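Local coordinates for sortase (Actinomyces oris, PDB 2XWG), which is a class C sortase of fimbrial assembly, probably acting as a cysteine transpeptidase that links pilin subunits into polymers, at residues M102-I107 and H111-I116. Residues are numbered along the deposited sequence; the frame is centred on the assembly and turned at random.
Sequences MARIVI and HVSLPI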
ATOM      1  N   MET A 102       9.508   1.485   5.505  1.00 30.68           N
ATOM      2  CA  MET A 102       8.323   1.963   6.204  1.00 27.15           C
ATOM      3  C   MET A 102       7.579   0.814   6.910  1.00 31.96           C
ATOM      4  O   MET A 102       7.146   0.940   8.065  1.00 32.66           O
ATOM      5  CB  MET A 102       7.418   2.728   5.239  1.00 30.12           C
ATOM      6  CG  MET A 102       5.946   2.710   5.595  1.00 29.51           C
ATOM      7  SD  MET A 102       4.889   3.644   4.460  1.00 39.42           S
ATOM      8  CE  MET A 102       5.956   4.947   3.910  1.00 34.11           C
ATOM      9  N   ALA A 103       7.463  -0.325   6.234  1.00 29.58           N
ATOM     10  CA  ALA A 103       6.733  -1.477   6.772  1.00 26.46           C
ATOM     11  C   ALA A 103       7.067  -2.729   5.959  1.00 26.14           C
ATOM     12  O   ALA A 103       7.821  -2.670   4.979  1.00 21.37           O
ATOM     13  CB  ALA A 103       5.235  -1.222   6.750  1.00 22.01           C
ATOM     14  N   ARG A 104       6.501  -3.860   6.361  1.00 31.23           N
ATOM     15  CA  ARG A 104       6.735  -5.118   5.659  1.00 29.96           C
ATOM     16  C   ARG A 104       5.435  -5.837   5.395  1.00 31.55           C
ATOM     17  O   ARG A 104       4.545  -5.820   6.250  1.00 33.29           O
ATOM     18  CB  ARG A 104       7.588  -6.043   6.503  1.00 29.45           C
ATOM     19  CG  ARG A 104       8.981  -5.618   6.598  1.00 33.51           C
ATOM     20  CD  ARG A 104       9.850  -6.825   6.638  1.00 37.24           C
ATOM     21  NE  ARG A 104      11.012  -6.588   5.797  1.00 44.15           N
ATOM     22  CZ  ARG A 104      11.244  -7.169   4.619  1.00 41.17           C
ATOM     23  NH1 ARG A 104      10.398  -8.085   4.108  1.00 38.71           N
ATOM     24  NH2 ARG A 104      12.356  -6.838   3.959  1.00 42.86           N
ATOM     25  N   ILE A 105       5.336  -6.523   4.253  1.00 23.08           N
ATOM     26  CA  ILE A 105       4.131  -7.279   3.949  1.00 21.14           C
ATOM     27  C   ILE A 105       4.464  -8.697   3.612  1.00 21.97           C
ATOM     28  O   ILE A 105       5.435  -8.952   2.918  1.00 26.01           O
ATOM     29  CB  ILE A 105       3.379  -6.693   2.758  1.00 25.18           C
ATOM     30  CG1 ILE A 105       2.115  -7.519   2.477  1.00 22.23           C
ATOM     31  CG2 ILE A 105       4.268  -6.649   1.524  1.00 16.80           C
ATOM     32  CD1 ILE A 105       1.175  -6.797   1.587  1.00 18.51           C
ATOM     33  N   VAL A 106       3.660  -9.625   4.107  1.00 20.93           N
ATOM     34  CA  VAL A 106       3.843 -11.032   3.806  1.00 24.07           C
ATOM     35  C   VAL A 106       2.490 -11.583   3.403  1.00 27.83           C
ATOM     36  O   VAL A 106       1.502 -11.408   4.122  1.00 27.77           O
ATOM     37  CB  VAL A 106       4.413 -11.838   5.000  1.00 27.10           C
ATOM     38  CG1 VAL A 106       3.559 -11.651   6.195  1.00 29.15           C
ATOM     39  CG2 VAL A 106       4.483 -13.325   4.658  1.00 25.05           C
ATOM     40  N   ILE A 107       2.439 -12.192   2.218  1.00 27.45           N
ATOM     41  CA  ILE A 107       1.218 -12.791   1.674  1.00 23.83           C
ATOM     42  C   ILE A 107       1.605 -14.229   1.493  1.00 23.69           C
ATOM     43  O   ILE A 107       2.101 -14.612   0.443  1.00 24.62           O
ATOM     44  CB  ILE A 107       0.886 -12.180   0.335  1.00 21.21           C
ATOM     45  CG1 ILE A 107       0.935 -10.672   0.459  1.00 19.53           C
ATOM     46  CG2 ILE A 107      -0.524 -12.620  -0.143  1.00 26.33           C
ATOM     47  CD1 ILE A 107       1.163  -9.976  -0.832  1.00 20.48           C
ATOM     48  N   HIS A 111       3.771 -16.475  -1.399  1.00 29.68           N
ATOM     49  CA  HIS A 111       5.198 -16.378  -1.143  1.00 27.78           C
ATOM     50  C   HIS A 111       5.724 -14.969  -1.385  1.00 26.35           C
ATOM     51  O   HIS A 111       6.833 -14.784  -1.870  1.00 29.95           O
ATOM     52  CB  HIS A 111       5.930 -17.411  -2.001  1.00 30.72           C
ATOM     53  CG  HIS A 111       5.348 -18.785  -1.884  1.00 34.68           C
ATOM     54  ND1 HIS A 111       5.608 -19.614  -0.817  1.00 37.87           N
ATOM     55  CD2 HIS A 111       4.490 -19.465  -2.680  1.00 35.47           C
ATOM     56  CE1 HIS A 111       4.942 -20.744  -0.961  1.00 33.60           C
ATOM     57  NE2 HIS A 111       4.258 -20.682  -2.087  1.00 34.53           N
ATOM     58  N   VAL A 112       4.911 -13.969  -1.072  1.00 26.14           N
ATOM     59  CA  VAL A 112       5.378 -12.597  -1.103  1.00 25.56           C
ATOM     60  C   VAL A 112       5.808 -12.172   0.287  1.00 28.90           C
ATOM     61  O   VAL A 112       5.004 -12.220   1.226  1.00 29.31           O
ATOM     62  CB  VAL A 112       4.297 -11.640  -1.531  1.00 25.95           C
ATOM     63  CG1 VAL A 112       4.637 -10.259  -1.035  1.00 21.50           C
ATOM     64  CG2 VAL A 112       4.137 -11.667  -3.050  1.00 26.75           C
ATOM     65  N   SER A 113       7.075 -11.777   0.409  1.00 28.18           N
ATOM     66  CA  SER A 113       7.640 -11.206   1.633  1.00 27.01           C
ATOM     67  C   SER A 113       8.509 -10.023   1.252  1.00 25.94           C
ATOM     68  O   SER A 113       9.649 -10.210   0.853  1.00 25.07           O
ATOM     69  CB  SER A 113       8.513 -12.234   2.337  1.00 27.44           C
ATOM     70  OG  SER A 113       9.098 -11.651   3.473  1.00 32.07           O
ATOM     71  N   LEU A 114       7.970  -8.810   1.369  1.00 24.77           N
ATOM     72  CA  LEU A 114       8.609  -7.617   0.809  1.00 24.87           C
ATOM     73  C   LEU A 114       8.572  -6.408   1.761  1.00 26.71           C
ATOM     74  O   LEU A 114       7.648  -6.283   2.557  1.00 25.68           O
ATOM     75  CB  LEU A 114       7.912  -7.220  -0.494  1.00 23.13           C
ATOM     76  CG  LEU A 114       7.997  -8.172  -1.681  1.00 26.88           C
ATOM     77  CD1 LEU A 114       6.987  -7.771  -2.762  1.00 22.94           C
ATOM     78  CD2 LEU A 114       9.414  -8.169  -2.234  1.00 22.04           C
ATOM     79  N   PRO A 115       9.575  -5.510   1.659  1.00 20.71           N
ATOM     80  CA  PRO A 115       9.623  -4.226   2.347  1.00 19.81           C
ATOM     81  C   PRO A 115       8.753  -3.225   1.634  1.00 25.83           C
ATOM     82  O   PRO A 115       8.569  -3.363   0.426  1.00 29.78           O
ATOM     83  CB  PRO A 115      11.075  -3.807   2.172  1.00 20.70           C
ATOM     84  CG  PRO A 115      11.464  -4.402   0.885  1.00 22.70           C
ATOM     85  CD  PRO A 115      10.817  -5.746   0.906  1.00 23.09           C
ATOM     86  N   ILE A 116       8.242  -2.235   2.368  1.00 27.29           N
ATOM     87  CA  ILE A 116       7.382  -1.182   1.840  1.00 24.42           C
ATOM     88  C   ILE A 116       8.094   0.152   2.040  1.00 27.19           C
ATOM     89  O   ILE A 116       8.610   0.424   3.117  1.00 27.65           O
ATOM     90  CB  ILE A 116       6.075  -1.146   2.615  1.00 24.74           C
ATOM     91  CG1 ILE A 116       5.314  -2.442   2.399  1.00 24.77           C
ATOM     92  CG2 ILE A 116       5.242   0.023   2.201  1.00 25.11           C
ATOM     93  CD1 ILE A 116       4.134  -2.618   3.302  1.00 25.57           C
TER
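The antiparallel beta hairpin that opens the sortase beta-barrel fold joins A103-I107 to V112-I116, with A103 opposite I116, I105 opposite L114 and I107 opposite V112 as the hydrogen-bonded pairs. Its middle is the most regular: I105 N reaches L114 O at 2.9 Å, nearly straight at 171°, and L114 N returns to I105 O. Both ends depart from this pattern. At one, I116 O takes M102 N at 2.8 Å and, weakly, A103 N, a classic beta bulge that sets two residues against one. At the other, H111 and V112 both face I107 in a G1 bulge; I107 N bonds V112 O at 2.8 Å, while the return bond from V112 N meets I107 O from above its carbonyl plane. On the face of A103, L114 and I116, I107 and V112 lie side by side, and the CD1 tip of I107 meets V112 CG1 at 3.5 Å. An alanine in place of I107 would keep only CB beside V112 and probably open a gap toward F172 and L210. I116 carries CG1 anti to its carbonyl carbon (chi1 -64°), and the extended chi2 (170°) carries CD1 across A103, 3.9 Å from A103 CB, and on to I105 CB. On the face of V106, S113 and P115, the bent chain of R104 crosses toward the second strand and sets P115 N over one face of its guanidinium, toward the rim, NH2 standing 3.6 Å from P115 CD. Strand 171-176 flanks the hairpin beyond R104 and V106, which share backbone hydrogen bonds with S175 and Y173; strand 129-131 runs along the other side, where P115 bonds to V129. On the L114 face, I105 and I107 touch L210 of strand 206-214, the strand that also carries C213, the predicted acyl-thioester cysteine.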